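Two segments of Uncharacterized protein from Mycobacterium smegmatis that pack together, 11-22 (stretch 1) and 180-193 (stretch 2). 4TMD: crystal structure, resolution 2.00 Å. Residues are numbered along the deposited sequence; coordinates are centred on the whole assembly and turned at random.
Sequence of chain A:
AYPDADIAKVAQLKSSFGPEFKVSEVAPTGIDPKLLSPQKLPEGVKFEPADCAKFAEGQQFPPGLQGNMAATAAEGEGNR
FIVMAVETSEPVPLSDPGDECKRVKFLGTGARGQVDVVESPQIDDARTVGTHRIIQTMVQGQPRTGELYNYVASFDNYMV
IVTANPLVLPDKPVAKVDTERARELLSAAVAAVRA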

ATOM      1  N   ALA A  11       9.581  13.062   1.794  1.00 20.04           N
ATOM      2  CA  ALA A  11      10.859  13.093   2.513  1.00 20.63           C
ATOM      3  C   ALA A  11      10.636  13.601   3.926  1.00 23.73           C
ATOM      4  O   ALA A  11      11.328  13.197   4.845  1.00 22.64           O
ATOM      5  CB  ALA A  11      11.878  13.969   1.776  1.00 19.72           C
ATOM      6  N   GLN A  12       9.640  14.462   4.101  1.00 20.15           N
ATOM      7  CA  GLN A  12       9.308  14.989   5.425  1.00 18.48           C
ATOM      8  C   GLN A  12       9.033  13.901   6.468  1.00 23.25           C
ATOM      9  O   GLN A  12       9.301  14.084   7.662  1.00 21.50           O
ATOM     10  CB  GLN A  12       8.089  15.899   5.313  1.00 26.05           C
ATOM     11  CG  GLN A  12       8.224  17.223   5.972  1.00 17.88           C
ATOM     12  CD  GLN A  12       6.989  18.076   5.755  1.00 20.20           C
ATOM     13  OE1 GLN A  12       6.910  18.851   4.809  1.00 21.26           O
ATOM     14  NE2 GLN A  12       6.017  17.922   6.631  1.00 16.18           N
ATOM     15  N   LEU A  13       8.493  12.768   6.019  1.00 17.57           N
ATOM     16  CA  LEU A  13       8.072  11.721   6.945  1.00 16.57           C
ATOM     17  C   LEU A  13       9.231  10.932   7.553  1.00 16.62           C
ATOM     18  O   LEU A  13       9.023  10.077   8.404  1.00 19.24           O
ATOM     19  CB  LEU A  13       7.091  10.770   6.247  1.00 20.45           C
ATOM     20  CG  LEU A  13       5.617  11.187   6.443  1.00 21.64           C
ATOM     21  CD1 LEU A  13       5.310  12.551   5.826  1.00 19.80           C
ATOM     22  CD2 LEU A  13       4.658  10.139   5.934  1.00 26.96           C
ATOM     23  N   LYS A  14      10.443  11.217   7.116  1.00 19.47           N
ATOM     24  CA  LYS A  14      11.626  10.677   7.782  1.00 23.94           C
ATOM     25  C   LYS A  14      11.587  11.000   9.258  1.00 28.79           C
ATOM     26  O   LYS A  14      11.895  10.173  10.107  1.00 31.42           O
ATOM     27  CB  LYS A  14      12.892  11.257   7.181  1.00 22.45           C
ATOM     28  CG  LYS A  14      13.250  10.686   5.850  1.00 33.48           C
ATOM     29  CD  LYS A  14      14.565  11.281   5.374  1.00 45.84           C
ATOM     30  CE  LYS A  14      14.384  12.720   4.905  1.00 36.42           C
ATOM     31  NZ  LYS A  14      15.564  13.245   4.156  1.00 51.08           N
ATOM     32  N   SER A  15      11.177  12.223   9.557  1.00 28.07           N
ATOM     33  CA  SER A  15      11.151  12.713  10.923  1.00 27.84           C
ATOM     34  C   SER A  15       9.987  12.124  11.715  1.00 30.99           C
ATOM     35  O   SER A  15       9.799  12.428  12.888  1.00 34.74           O
ATOM     36  CB  SER A  15      11.095  14.240  10.911  1.00 30.20           C
ATOM     37  OG  SER A  15      12.202  14.764  10.184  1.00 31.78           O
ATOM     38  N   SER A  16       9.217  11.255  11.082  1.00 28.44           N
ATOM     39  CA  SER A  16       8.111  10.612  11.764  1.00 19.05           C
ATOM     40  C   SER A  16       8.564   9.324  12.474  1.00 33.41           C
ATOM     41  O   SER A  16       7.778   8.693  13.173  1.00 29.50           O
ATOM     42  CB  SER A  16       6.989  10.319  10.758  1.00 34.58           C
ATOM     43  OG  SER A  16       5.826   9.809  11.380  1.00 48.97           O
ATOM     44  N   PHE A  17       9.826   8.940  12.289  1.00 21.39           N
ATOM     45  CA  PHE A  17      10.353   7.684  12.858  1.00 28.83           C
ATOM     46  C   PHE A  17      11.514   7.941  13.827  1.00 36.27           C
ATOM     47  O   PHE A  17      12.437   8.700  13.512  1.00 33.52           O
ATOM     48  CB  PHE A  17      10.821   6.734  11.749  1.00 23.85           C
ATOM     49  CG  PHE A  17       9.757   6.401  10.751  1.00 20.76           C
ATOM     50  CD1 PHE A  17       9.661   7.107   9.560  1.00 22.26           C
ATOM     51  CD2 PHE A  17       8.838   5.399  11.014  1.00 24.00           C
ATOM     52  CE1 PHE A  17       8.672   6.804   8.627  1.00 21.02           C
ATOM     53  CE2 PHE A  17       7.842   5.091  10.087  1.00 24.43           C
ATOM     54  CZ  PHE A  17       7.757   5.806   8.903  1.00 19.36           C
ATOM     55  N   GLY A  18      11.479   7.302  14.992  1.00 32.86           N
ATOM     56  CA  GLY A  18      12.531   7.499  15.984  1.00 32.10           C
ATOM     57  C   GLY A  18      13.841   6.815  15.631  1.00 35.60           C
ATOM     58  O   GLY A  18      13.981   6.233  14.552  1.00 26.06           O
ATOM     59  N   PRO A  19      14.821   6.866  16.551  1.00 35.16           N
ATOM     60  CA  PRO A  19      16.147   6.289  16.301  1.00 29.48           C
ATOM     61  C   PRO A  19      16.133   4.753  16.240  1.00 20.65           C
ATOM     62  O   PRO A  19      17.100   4.162  15.758  1.00 26.15           O
ATOM     63  CB  PRO A  19      16.968   6.779  17.497  1.00 32.51           C
ATOM     64  CG  PRO A  19      15.966   6.942  18.580  1.00 33.95           C
ATOM     65  CD  PRO A  19      14.692   7.396  17.917  1.00 24.02           C
ATOM     66  N   GLU A  20      15.052   4.119  16.692  1.00 19.74           N
ATOM     67  CA  GLU A  20      14.932   2.665  16.572  1.00 25.66           C
ATOM     68  C   GLU A  20      14.584   2.246  15.141  1.00 26.37           C
ATOM     69  O   GLU A  20      14.521   1.061  14.820  1.00 21.22           O
ATOM     70  CB  GLU A  20      13.883   2.117  17.550  1.00 27.18           C
ATOM     71  CG  GLU A  20      12.438   2.359  17.156  1.00 35.19           C
ATOM     72  CD  GLU A  20      11.842   3.606  17.802  1.00 42.31           C
ATOM     73  OE1 GLU A  20      12.516   4.663  17.814  1.00 35.83           O
ATOM     74  OE2 GLU A  20      10.693   3.526  18.294  1.00 53.82           O
ATOM     75  N   PHE A  21      14.368   3.220  14.268  1.00 19.38           N
ATOM     76  CA  PHE A  21      14.056   2.901  12.886  1.00 17.83           C
ATOM     77  C   PHE A  21      15.213   3.210  11.982  1.00 21.54           C
ATOM     78  O   PHE A  21      15.892   4.227  12.140  1.00 21.28           O
ATOM     79  CB  PHE A  21      12.824   3.673  12.406  1.00 21.92           C
ATOM     80  CG  PHE A  21      11.541   3.096  12.878  1.00 23.35           C
ATOM     81  CD1 PHE A  21      10.871   2.146  12.111  1.00 14.51           C
ATOM     82  CD2 PHE A  21      10.993   3.498  14.089  1.00 27.88           C
ATOM     83  CE1 PHE A  21       9.681   1.604  12.558  1.00 21.64           C
ATOM     84  CE2 PHE A  21       9.799   2.961  14.539  1.00 25.23           C
ATOM     85  CZ  PHE A  21       9.145   2.018  13.779  1.00 24.84           C
ATOM     86  N   LYS A  22      15.425   2.329  11.015  1.00 13.26           N
ATOM     87  CA  LYS A  22      16.325   2.631   9.932  1.00 16.80           C
ATOM     88  C   LYS A  22      15.516   3.167   8.761  1.00 19.51           C
ATOM     89  O   LYS A  22      14.640   2.481   8.242  1.00 21.26           O
ATOM     90  CB  LYS A  22      17.110   1.395   9.507  1.00 18.21           C
ATOM     91  CG  LYS A  22      18.125   1.741   8.460  1.00 19.88           C
ATOM     92  CD  LYS A  22      18.849   0.526   7.996  1.00 22.31           C
ATOM     93  CE  LYS A  22      19.916   0.899   7.027  1.00 16.84           C
ATOM     94  NZ  LYS A  22      20.362  -0.312   6.308  1.00 25.12           N
ATOM     95  N   GLU A 180      -2.091   1.144  13.408  1.00 18.32           N
ATOM     96  CA  GLU A 180      -2.358   2.500  13.861  1.00 17.98           C
ATOM     97  C   GLU A 180      -1.317   3.458  13.270  1.00 15.22           C
ATOM     98  O   GLU A 180      -1.656   4.499  12.716  1.00 19.54           O
ATOM     99  CB  GLU A 180      -2.348   2.565  15.394  1.00 19.41           C
ATOM    100  CG  GLU A 180      -2.696   3.934  15.941  1.00 30.70           C
ATOM    101  CD  GLU A 180      -2.633   3.986  17.456  1.00 38.42           C
ATOM    102  OE1 GLU A 180      -1.647   3.472  18.037  1.00 38.20           O
ATOM    103  OE2 GLU A 180      -3.570   4.539  18.062  1.00 40.41           O
ATOM    104  N   ARG A 181      -0.048   3.104  13.385  1.00 16.14           N
ATOM    105  CA  ARG A 181       1.020   3.924  12.810  1.00 16.78           C
ATOM    106  C   ARG A 181       0.930   4.024  11.282  1.00 19.73           C
ATOM    107  O   ARG A 181       1.161   5.089  10.705  1.00 14.94           O
ATOM    108  CB  ARG A 181       2.374   3.358  13.189  1.00 17.83           C
ATOM    109  CG  ARG A 181       3.538   4.284  12.870  1.00 25.03           C
ATOM    110  CD  ARG A 181       4.860   3.589  13.250  1.00 35.61           C
ATOM    111  NE  ARG A 181       5.875   4.556  13.633  1.00 39.10           N
ATOM    112  CZ  ARG A 181       6.539   4.536  14.779  1.00 35.76           C
ATOM    113  NH1 ARG A 181       6.320   3.571  15.673  1.00 35.40           N
ATOM    114  NH2 ARG A 181       7.436   5.478  15.022  1.00 44.03           N
ATOM    115  N   ALA A 182       0.624   2.905  10.623  1.00 14.07           N
ATOM    116  CA  ALA A 182       0.422   2.930   9.173  1.00 14.13           C
ATOM    117  C   ALA A 182      -0.670   3.932   8.801  1.00 10.75           C
ATOM    118  O   ALA A 182      -0.500   4.711   7.881  1.00 13.03           O
ATOM    119  CB  ALA A 182       0.056   1.538   8.643  1.00 10.63           C
ATOM    120  N   ARG A 183      -1.803   3.897   9.493  1.00 13.12           N
ATOM    121  CA  ARG A 183      -2.899   4.803   9.141  1.00 18.61           C
ATOM    122  C   ARG A 183      -2.506   6.263   9.402  1.00 20.68           C
ATOM    123  O   ARG A 183      -2.841   7.158   8.624  1.00 14.79           O
ATOM    124  CB  ARG A 183      -4.179   4.437   9.905  1.00 14.49           C
ATOM    125  CG  ARG A 183      -4.792   3.081   9.477  1.00 13.50           C
ATOM    126  CD  ARG A 183      -6.163   2.859  10.097  1.00 23.70           C
ATOM    127  NE  ARG A 183      -6.136   2.991  11.553  1.00 29.89           N
ATOM    128  CZ  ARG A 183      -5.987   1.977  12.402  1.00 35.06           C
ATOM    129  NH1 ARG A 183      -5.860   0.735  11.948  1.00 27.65           N
ATOM    130  NH2 ARG A 183      -5.961   2.203  13.711  1.00 34.21           N
ATOM    131  N   GLU A 184      -1.775   6.513  10.481  1.00 14.19           N
ATOM    132  CA  GLU A 184      -1.309   7.882  10.733  1.00 17.33           C
ATOM    133  C   GLU A 184      -0.284   8.326   9.708  1.00 13.30           C
ATOM    134  O   GLU A 184      -0.274   9.494   9.288  1.00 12.87           O
ATOM    135  CB  GLU A 184      -0.743   8.006  12.149  1.00 22.13           C
ATOM    136  CG  GLU A 184      -1.825   7.733  13.192  1.00 34.00           C
ATOM    137  CD  GLU A 184      -1.302   7.641  14.607  1.00 48.69           C
ATOM    138  OE1 GLU A 184      -0.070   7.750  14.809  1.00 39.02           O
ATOM    139  OE2 GLU A 184      -2.141   7.453  15.515  1.00 57.48           O
ATOM    140  N   LEU A 185       0.581   7.407   9.272  1.00 13.29           N
ATOM    141  CA  LEU A 185       1.504   7.746   8.190  1.00 12.38           C
ATOM    142  C   LEU A 185       0.752   8.170   6.918  1.00 13.44           C
ATOM    143  O   LEU A 185       1.220   9.041   6.192  1.00 11.75           O
ATOM    144  CB  LEU A 185       2.432   6.568   7.860  1.00 11.84           C
ATOM    145  CG  LEU A 185       3.587   6.327   8.837  1.00 21.20           C
ATOM    146  CD1 LEU A 185       4.293   5.030   8.465  1.00 21.69           C
ATOM    147  CD2 LEU A 185       4.574   7.494   8.790  1.00 16.43           C
ATOM    148  N   LEU A 186      -0.389   7.540   6.637  1.00 10.74           N
ATOM    149  CA  LEU A 186      -1.139   7.891   5.432  1.00 10.76           C
ATOM    150  C   LEU A 186      -1.665   9.324   5.520  1.00 12.44           C
ATOM    151  O   LEU A 186      -1.521  10.111   4.591  1.00 10.43           O
ATOM    152  CB  LEU A 186      -2.294   6.926   5.204  1.00 13.67           C
ATOM    153  CG  LEU A 186      -3.148   7.280   3.984  1.00 13.88           C
ATOM    154  CD1 LEU A 186      -2.408   6.949   2.686  1.00 12.03           C
ATOM    155  CD2 LEU A 186      -4.512   6.572   4.052  1.00 14.85           C
ATOM    156  N   SER A 187      -2.276   9.661   6.648  1.00 12.28           N
ATOM    157  CA  SER A 187      -2.777  11.009   6.843  1.00 11.63           C
ATOM    158  C   SER A 187      -1.652  12.033   6.803  1.00 13.88           C
ATOM    159  O   SER A 187      -1.786  13.110   6.207  1.00 15.24           O
ATOM    160  CB  SER A 187      -3.523  11.095   8.168  1.00 14.92           C
ATOM    161  OG  SER A 187      -4.630  10.224   8.141  1.00 25.50           O
ATOM    162  N   ALA A 188      -0.537  11.702   7.443  1.00 10.44           N
ATOM    163  CA  ALA A 188       0.568  12.638   7.519  1.00 14.75           C
ATOM    164  C   ALA A 188       1.192  12.847   6.142  1.00 12.10           C
ATOM    165  O   ALA A 188       1.563  13.973   5.797  1.00 11.53           O
ATOM    166  CB  ALA A 188       1.622  12.154   8.537  1.00 15.19           C
ATOM    167  N   ALA A 189       1.297  11.771   5.359  1.00 15.39           N
ATOM    168  CA  ALA A 189       1.914  11.850   4.040  1.00 16.04           C
ATOM    169  C   ALA A 189       1.073  12.688   3.088  1.00 14.77           C
ATOM    170  O   ALA A 189       1.606  13.445   2.274  1.00 16.36           O
ATOM    171  CB  ALA A 189       2.118  10.462   3.456  1.00 15.20           C
ATOM    172  N   VAL A 190      -0.243  12.523   3.170  1.00 13.43           N
ATOM    173  CA  VAL A 190      -1.132  13.270   2.300  1.00 12.89           C
ATOM    174  C   VAL A 190      -1.010  14.749   2.647  1.00 14.11           C
ATOM    175  O   VAL A 190      -0.913  15.586   1.758  1.00 13.75           O
ATOM    176  CB  VAL A 190      -2.587  12.786   2.409  1.00 13.93           C
ATOM    177  CG1 VAL A 190      -3.544  13.789   1.790  1.00 16.02           C
ATOM    178  CG2 VAL A 190      -2.745  11.432   1.719  1.00 13.39           C
ATOM    179  N   ALA A 191      -0.952  15.065   3.934  1.00 13.76           N
ATOM    180  CA  ALA A 191      -0.849  16.461   4.354  1.00 14.94           C
ATOM    181  C   ALA A 191       0.501  17.047   3.950  1.00 17.91           C
ATOM    182  O   ALA A 191       0.597  18.222   3.564  1.00 17.06           O
ATOM    183  CB  ALA A 191      -1.072  16.592   5.867  1.00 13.51           C
ATOM    184  N   ALA A 192       1.549  16.231   4.010  1.00 13.26           N
ATOM    185  CA  ALA A 192       2.881  16.699   3.613  1.00 11.61           C
ATOM    186  C   ALA A 192       2.951  16.953   2.099  1.00 16.29           C
ATOM    187  O   ALA A 192       3.455  17.986   1.655  1.00 14.87           O
ATOM    188  CB  ALA A 192       3.950  15.690   4.035  1.00 13.06           C
ATOM    189  N   VAL A 193       2.458  15.997   1.315  1.00 11.97           N
ATOM    190  CA  VAL A 193       2.465  16.105  -0.147  1.00 13.00           C
ATOM    191  C   VAL A 193       1.614  17.287  -0.626  1.00 19.06           C
ATOM    192  O   VAL A 193       2.008  18.020  -1.524  1.00 15.98           O
ATOM    193  CB  VAL A 193       1.963  14.800  -0.808  1.00 14.75           C
ATOM    194  CG1 VAL A 193       1.674  15.002  -2.303  1.00 17.43           C
ATOM    195  CG2 VAL A 193       2.996  13.684  -0.620  1.00 15.09           C
TER
HETATM  196  O   HOH W   1       4.643  19.765   3.065  1.00 31.03           O
HETATM  197  O   HOH W   2       5.476   7.118  12.162  1.00 37.21           O

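The end of a 3-10 segment, residues 11-16, and the loop that follows it lie against one side of a helix that runs through all of 180-193. Each backbone is bonded internally, the helix by i to i+4 bonds and the 3-10 segment by bonds such as Ser-16 N to Leu-13 O at 2.9 Å; no direct hydrogen bond joins the two. The contact therefore rests on side-chain fit, with water at two points.

Leu-13 is the main apolar plug. It points toward the helix and enters a hollow lined by Leu-185, Ala-188, Ala-189 and Ala-192. Its CD2 lies 3.6 Å from Ala-189 CB and 3.9 Å from Leu-185 CD2, while its CD1 reaches Ala-192 CB at 3.9 Å. The leucine also comes close to the helix backbone: Leu-13 CD2 is 3.6 Å from Leu-185 O. Leu-185 starts out sideways but brings its end across, where its CD1 meets the edge of the Phe-17 ring, 3.6 Å from CZ. One leucine of the helix thus touches both Leu-13 and Phe-17.

Arg-181, one turn before Leu-185, covers almost as much surface as Leu-13, with different chemistry. Its extended chain carries the guanidinium to Phe-21, whose CE2 sits over one face of that group, 3.5 Å from NH2. Such a flat cation can take an aromatic carbon over its face while its edge stays open to polar partners. Arg-181 NE uses that freedom, donating to water 2 at 3.0 Å; the same water hydrogen-bonds Ser-16 OG at 2.8 Å.

Toward the other end, water 1 donates both to Gln-12 OE1 at 3.0 Å and to Ala-192 O at 2.6 Å. The rule to read here is a leucine set among alanines, an arginine with an aromatic carbon over its face, and waters linking the polar groups that do not meet directly.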